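Local coordinates for stage II sporulation protein E (SpoIIE) (Moorella thermoacetica, PDB 3ZT9), which probably acts as a manganese-dependent PP2C-type protein phosphatase in a stressosome pathway adapted to control secondary messenger signalling, at residues Val31-Val36 with Ser60-Leu65; His105-Ser110 with Ile114-Ala119. One frame throughout, in Å; residues are numbered along the deposited sequence.

Contact 1: Val31-Val36 with Ser60-Leu65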
loop_
_atom_site.group_PDB
_atom_site.type_symbol
_atom_site.label_atom_id
_atom_site.label_comp_id
_atom_site.label_asym_id
_atom_site.label_seq_id
_atom_site.Cartn_x
_atom_site.Cartn_y
_atom_site.Cartn_z
ATOM N N VAL A 31 -15.260 -6.883 2.385
ATOM C CA VAL A 31 -13.797 -7.017 2.286
ATOM C C VAL A 31 -13.215 -5.815 1.582
ATOM O O VAL A 31 -13.592 -5.503 0.452
ATOM C CB VAL A 31 -13.343 -8.218 1.459
ATOM C CG1 VAL A 31 -11.812 -8.372 1.501
ATOM C CG2 VAL A 31 -14.040 -9.523 1.942
ATOM N N ILE A 32 -12.235 -5.186 2.209
ATOM C CA ILE A 32 -11.609 -3.998 1.651
ATOM C C ILE A 32 -10.168 -4.328 1.266
ATOM O O ILE A 32 -9.447 -4.963 2.048
ATOM C CB ILE A 32 -11.633 -2.840 2.676
ATOM C CG1 ILE A 32 -13.074 -2.535 3.084
ATOM C CG2 ILE A 32 -10.982 -1.608 2.086
ATOM C CD1 ILE A 32 -13.241 -1.283 3.886
ATOM N N PHE A 33 -9.765 -3.940 0.064
ATOM C CA PHE A 33 -8.388 -4.106 -0.355
ATOM C C PHE A 33 -7.705 -2.742 -0.398
ATOM O O PHE A 33 -8.269 -1.759 -0.871
ATOM C CB PHE A 33 -8.323 -4.738 -1.732
ATOM C CG PHE A 33 -8.889 -6.145 -1.777
ATOM C CD1 PHE A 33 -10.265 -6.349 -1.788
ATOM C CD2 PHE A 33 -8.049 -7.245 -1.819
ATOM C CE1 PHE A 33 -10.801 -7.649 -1.840
ATOM C CE2 PHE A 33 -8.576 -8.531 -1.895
ATOM C CZ PHE A 33 -9.956 -8.724 -1.916
ATOM N N LEU A 34 -6.483 -2.708 0.112
ATOM C CA LEU A 34 -5.716 -1.467 0.172
ATOM C C LEU A 34 -4.361 -1.759 -0.420
ATOM O O LEU A 34 -3.689 -2.653 0.066
ATOM C CB LEU A 34 -5.487 -1.036 1.650
ATOM C CG LEU A 34 -6.734 -0.971 2.553
ATOM C CD1 LEU A 34 -6.275 -0.804 3.993
ATOM C CD2 LEU A 34 -7.612 0.192 2.175
ATOM N N ALA A 35 -3.931 -0.993 -1.415
ATOM C CA ALA A 35 -2.678 -1.321 -2.067
ATOM C C ALA A 35 -1.896 -0.075 -2.410
ATOM O O ALA A 35 -2.478 0.956 -2.797
ATOM C CB ALA A 35 -2.934 -2.148 -3.377
ATOM N N VAL A 36 -0.562 -0.189 -2.319
ATOM C CA VAL A 36 0.296 0.887 -2.818
ATOM C C VAL A 36 1.360 0.267 -3.702
ATOM O O VAL A 36 1.965 -0.718 -3.332
ATOM C CB VAL A 36 0.990 1.689 -1.653
ATOM C CG1 VAL A 36 1.984 2.708 -2.199
ATOM C CG2 VAL A 36 -0.076 2.410 -0.760
ATOM N N SER A 60 -7.661 -9.065 -10.059
ATOM C CA SER A 60 -7.375 -10.365 -9.440
ATOM C C SER A 60 -7.930 -10.480 -8.023
ATOM O O SER A 60 -7.666 -11.447 -7.324
ATOM C CB SER A 60 -5.864 -10.561 -9.340
ATOM O OG SER A 60 -5.278 -10.510 -10.612
ATOM N N MET A 61 -8.692 -9.502 -7.583
ATOM C CA MET A 61 -9.246 -9.589 -6.243
ATOM C C MET A 61 -10.023 -10.839 -5.948
ATOM O O MET A 61 -10.756 -11.358 -6.769
ATOM C CB MET A 61 -10.133 -8.409 -5.986
ATOM C CG MET A 61 -9.248 -7.314 -5.700
ATOM S SD MET A 61 -9.906 -5.730 -5.408
ATOM C CE MET A 61 -8.352 -4.938 -5.241
ATOM N N ASN A 62 -9.870 -11.285 -4.718
ATOM C CA ASN A 62 -10.556 -12.474 -4.236
ATOM C C ASN A 62 -10.178 -13.746 -4.964
ATOM O O ASN A 62 -10.913 -14.732 -4.935
ATOM C CB ASN A 62 -12.057 -12.258 -4.228
ATOM C CG ASN A 62 -12.525 -11.700 -2.911
ATOM O OD1 ASN A 62 -11.924 -11.970 -1.863
ATOM N ND2 ASN A 62 -13.567 -10.893 -2.950
ATOM N N THR A 63 -8.992 -13.731 -5.557
ATOM C CA THR A 63 -8.315 -14.970 -5.935
ATOM C C THR A 63 -7.171 -15.370 -5.000
ATOM O O THR A 63 -6.530 -16.399 -5.220
ATOM C CB THR A 63 -7.715 -14.901 -7.355
ATOM O OG1 THR A 63 -6.743 -13.863 -7.432
ATOM C CG2 THR A 63 -8.790 -14.668 -8.407
ATOM N N GLY A 64 -6.899 -14.565 -3.979
ATOM C CA GLY A 64 -5.842 -14.893 -3.027
ATOM C C GLY A 64 -4.542 -14.183 -3.348
ATOM O O GLY A 64 -4.218 -13.967 -4.506
ATOM N N LEU A 65 -3.814 -13.759 -2.313
ATOM C CA LEU A 65 -2.647 -12.908 -2.510
ATOM C C LEU A 65 -1.554 -13.588 -3.367
ATOM O O LEU A 65 -0.835 -12.916 -4.106
ATOM C CB LEU A 65 -2.084 -12.470 -1.138
ATOM C CG LEU A 65 -2.755 -11.227 -0.557
ATOM C CD1 LEU A 65 -4.245 -11.538 -0.316
ATOM C CD2 LEU A 65 -2.045 -10.788 0.761
#

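Contact 2: His105-Ser110 with Ile114-Ala119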
loop_
_atom_site.group_PDB
_atom_site.type_symbol
_atom_site.label_atom_id
_atom_site.label_comp_id
_atom_site.label_asym_id
_atom_site.label_seq_id
_atom_site.Cartn_x
_atom_site.Cartn_y
_atom_site.Cartn_z
ATOM N N HIS A 105 5.999 0.131 2.818
ATOM C CA HIS A 105 5.884 -0.061 4.265
ATOM C C HIS A 105 4.442 -0.167 4.697
ATOM O O HIS A 105 3.603 0.645 4.284
ATOM C CB HIS A 105 6.577 1.118 4.933
ATOM C CG HIS A 105 8.014 1.221 4.549
ATOM N ND1 HIS A 105 8.932 0.237 4.858
ATOM C CD2 HIS A 105 8.689 2.162 3.849
ATOM C CE1 HIS A 105 10.111 0.575 4.368
ATOM N NE2 HIS A 105 9.992 1.737 3.750
ATOM N N VAL A 106 4.156 -1.162 5.541
ATOM C CA VAL A 106 2.810 -1.312 6.105
ATOM C C VAL A 106 2.903 -1.319 7.595
ATOM O O VAL A 106 3.797 -1.951 8.138
ATOM C CB VAL A 106 2.218 -2.655 5.669
ATOM C CG1 VAL A 106 0.834 -2.897 6.350
ATOM C CG2 VAL A 106 2.069 -2.677 4.122
ATOM N N LYS A 107 1.991 -0.620 8.279
ATOM C CA LYS A 107 1.937 -0.750 9.751
ATOM C C LYS A 107 0.474 -0.884 10.119
ATOM O O LYS A 107 -0.367 -0.155 9.594
ATOM C CB LYS A 107 2.547 0.465 10.427
ATOM C CG LYS A 107 2.969 0.198 11.915
ATOM C CD LYS A 107 3.871 1.297 12.420
ATOM C CE LYS A 107 5.200 1.316 11.693
ATOM N NZ LYS A 107 6.120 0.239 12.132
ATOM N N ILE A 108 0.198 -1.790 11.041
ATOM C CA ILE A 108 -1.160 -2.073 11.445
ATOM C C ILE A 108 -1.240 -1.876 12.959
ATOM O O ILE A 108 -0.575 -2.563 13.724
ATOM C CB ILE A 108 -1.544 -3.487 11.045
ATOM C CG1 ILE A 108 -1.431 -3.631 9.518
ATOM C CG2 ILE A 108 -2.948 -3.830 11.586
ATOM C CD1 ILE A 108 -1.546 -5.071 8.982
ATOM N N LEU A 109 -2.017 -0.887 13.378
ATOM C CA LEU A 109 -2.138 -0.567 14.800
ATOM C C LEU A 109 -3.401 -1.268 15.245
ATOM O O LEU A 109 -4.486 -0.846 14.876
ATOM C CB LEU A 109 -2.291 0.943 15.025
ATOM C CG LEU A 109 -1.048 1.819 14.889
ATOM C CD1 LEU A 109 -0.348 1.547 13.585
ATOM C CD2 LEU A 109 -1.422 3.334 15.022
ATOM N N SER A 110 -3.277 -2.333 16.009
ATOM C CA SER A 110 -4.460 -3.137 16.314
ATOM C C SER A 110 -4.596 -3.403 17.776
ATOM O O SER A 110 -3.637 -3.241 18.561
ATOM C CB SER A 110 -4.424 -4.475 15.557
ATOM O OG SER A 110 -3.648 -5.435 16.264
ATOM N N ILE A 114 0.842 -3.399 17.817
ATOM C CA ILE A 114 1.289 -2.705 16.621
ATOM C C ILE A 114 2.100 -3.731 15.827
ATOM O O ILE A 114 3.064 -4.289 16.333
ATOM C CB ILE A 114 2.148 -1.502 16.967
ATOM C CG1 ILE A 114 1.370 -0.563 17.899
ATOM C CG2 ILE A 114 2.537 -0.771 15.701
ATOM C CD1 ILE A 114 0.086 -0.140 17.343
ATOM N N ILE A 115 1.678 -3.984 14.589
ATOM C CA ILE A 115 2.244 -5.066 13.801
ATOM C C ILE A 115 2.782 -4.542 12.483
ATOM O O ILE A 115 2.092 -3.828 11.763
ATOM C CB ILE A 115 1.136 -6.121 13.490
ATOM C CG1 ILE A 115 0.725 -6.823 14.797
ATOM C CG2 ILE A 115 1.689 -7.131 12.493
ATOM C CD1 ILE A 115 -0.666 -7.582 14.736
ATOM N N THR A 116 4.034 -4.861 12.186
ATOM C CA THR A 116 4.613 -4.482 10.911
ATOM C C THR A 116 4.868 -5.746 10.067
ATOM O O THR A 116 5.732 -6.560 10.396
ATOM C CB THR A 116 5.943 -3.757 11.135
ATOM O OG1 THR A 116 5.708 -2.575 11.912
ATOM C CG2 THR A 116 6.589 -3.368 9.797
ATOM N N PRO A 117 4.078 -5.933 9.010
ATOM C CA PRO A 117 4.286 -7.101 8.146
ATOM C C PRO A 117 5.650 -7.102 7.513
ATOM O O PRO A 117 6.164 -6.049 7.133
ATOM C CB PRO A 117 3.203 -6.952 7.071
ATOM C CG PRO A 117 2.083 -6.199 7.813
ATOM C CD PRO A 117 2.849 -5.183 8.655
ATOM N N LEU A 118 6.212 -8.293 7.386
ATOM C CA LEU A 118 7.508 -8.498 6.776
ATOM C C LEU A 118 7.397 -8.523 5.259
ATOM O O LEU A 118 6.558 -9.248 4.714
ATOM C CB LEU A 118 8.055 -9.830 7.248
ATOM C CG LEU A 118 9.336 -10.254 6.538
ATOM C CD1 LEU A 118 10.404 -9.178 6.740
ATOM C CD2 LEU A 118 9.779 -11.601 7.095
ATOM N N ALA A 119 8.235 -7.729 4.607
ATOM C CA ALA A 119 8.308 -7.660 3.161
ATOM C C ALA A 119 9.132 -8.813 2.644
ATOM O O ALA A 119 10.062 -9.265 3.302
ATOM C CB ALA A 119 8.977 -6.340 2.690
HETATM O O HOH W 1 5.887 -3.268 6.489
#

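Contact 1: Val31-Val36 with Ser60-Leu65
A Met-aromatic contact fastens the connection between two helices to one face of a five-stranded antiparallel sheet: Met61, in a type II turn running from Ser60 to Thr63, lies over one face of Phe33 on strand 31-39. The two side chains run antiparallel to one another, so that each reaches the root of the other. Met61 CG stands 3.9 Å from the centroid of the Phe33 ring, almost exactly on the ring normal. Met61 SD is 4.0 Å from the same centroid and 24° off that normal. With chi2 near 180° the methionine tail stays straight, its methyl continues across the face, and Met61 CE ends 3.5 Å from Phe33 CB. The far end of the ring meets the next residue of the turn: Asn62 OD1 approaches Phe33 CZ at 3.8 Å in the ring plane, with the amide turned 80° against the ring. That amide is held at both ends, OD1 by Arg88 and ND2 by Glu29, which fixes its rotation beside the aromatic edge. The turn is secured as well, since Ser60 O accepts from Thr63 OG1 at 2.6 Å and from Thr63 N at 3.2 Å. Gly64 then takes the N-cap position of helix 65-76. The contact thus sits where helix 43-60 gives way to helix 65-76, against strand 31-39, with Leu24 and Lys26 of strand 21-28 also touching Met61 and Leu86 and Arg88 of strand 82-90 flanking Phe33.

Contact 2: His105-Ser110 with Ile114-Ala119
Lys107 and Thr116 link strand 105-110 to the loop that follows strand 113-115, through a side-chain bond that follows from the course of the lysine. From CB, the chain leaves with CG anti to the backbone N (chi1 -160°), and CG lies 3.9 Å from Ile114 CG2. Lys107 CD stays near that same methyl, 4.1 Å from Ile114 CG2. Bends at chi3 (-66°) and chi4 (-76°) then curl the end of the chain towards Thr116, with CE still 3.9 Å from Thr116 OG1, until Lys107 NZ donates to it at 2.9 Å. In the backbone, Ile108 and Ile115 form a hydrogen-bonded pair: Ile108 N reaches Ile115 O at 2.9 Å, and Ile115 N reaches Ile108 O at 2.8 Å. The regular pairing stops at Ile115; beyond it Pro117, which has no N-H to give, still packs on Val106, its ring lying across that side chain with Val106 CG1 3.8 Å from Pro117 CD. A water carries the connection further, accepting from Val106 N and donating to Pro117 O, each at 2.9 Å. Strand 113-115 is the outermost of its sheet in this chain, while strand 105-110 pairs on its other side with strand 144-148; Ile108 and Ile115 both touch Trp96 of strand 95-101, in the second sheet.

How the contacts relate
The pair illustrates how one fold of two antiparallel sheets is held together by different means. Contact 1 joins a helix connection to strand 31-39 of one sheet mainly by side-chain contacts, with no hydrogen bond across it; contact 2 builds the margin of the other sheet, with backbone bonds, a lysine-threonine bond and a bridging water. Both are partly buried: in contact 1 buried Phe33 meets more exposed Met61 and Asn62, while contact 2 mixes buried Val106, Ile108, Leu109 and Pro117 with exposed Ile114 and Thr116. The centres of contact 1 and contact 2 lie about 17 Å apart. Leu34 and Val36, on the strand of contact 1 but outside the contact, and Val106 of contact 2 pack on Ile147.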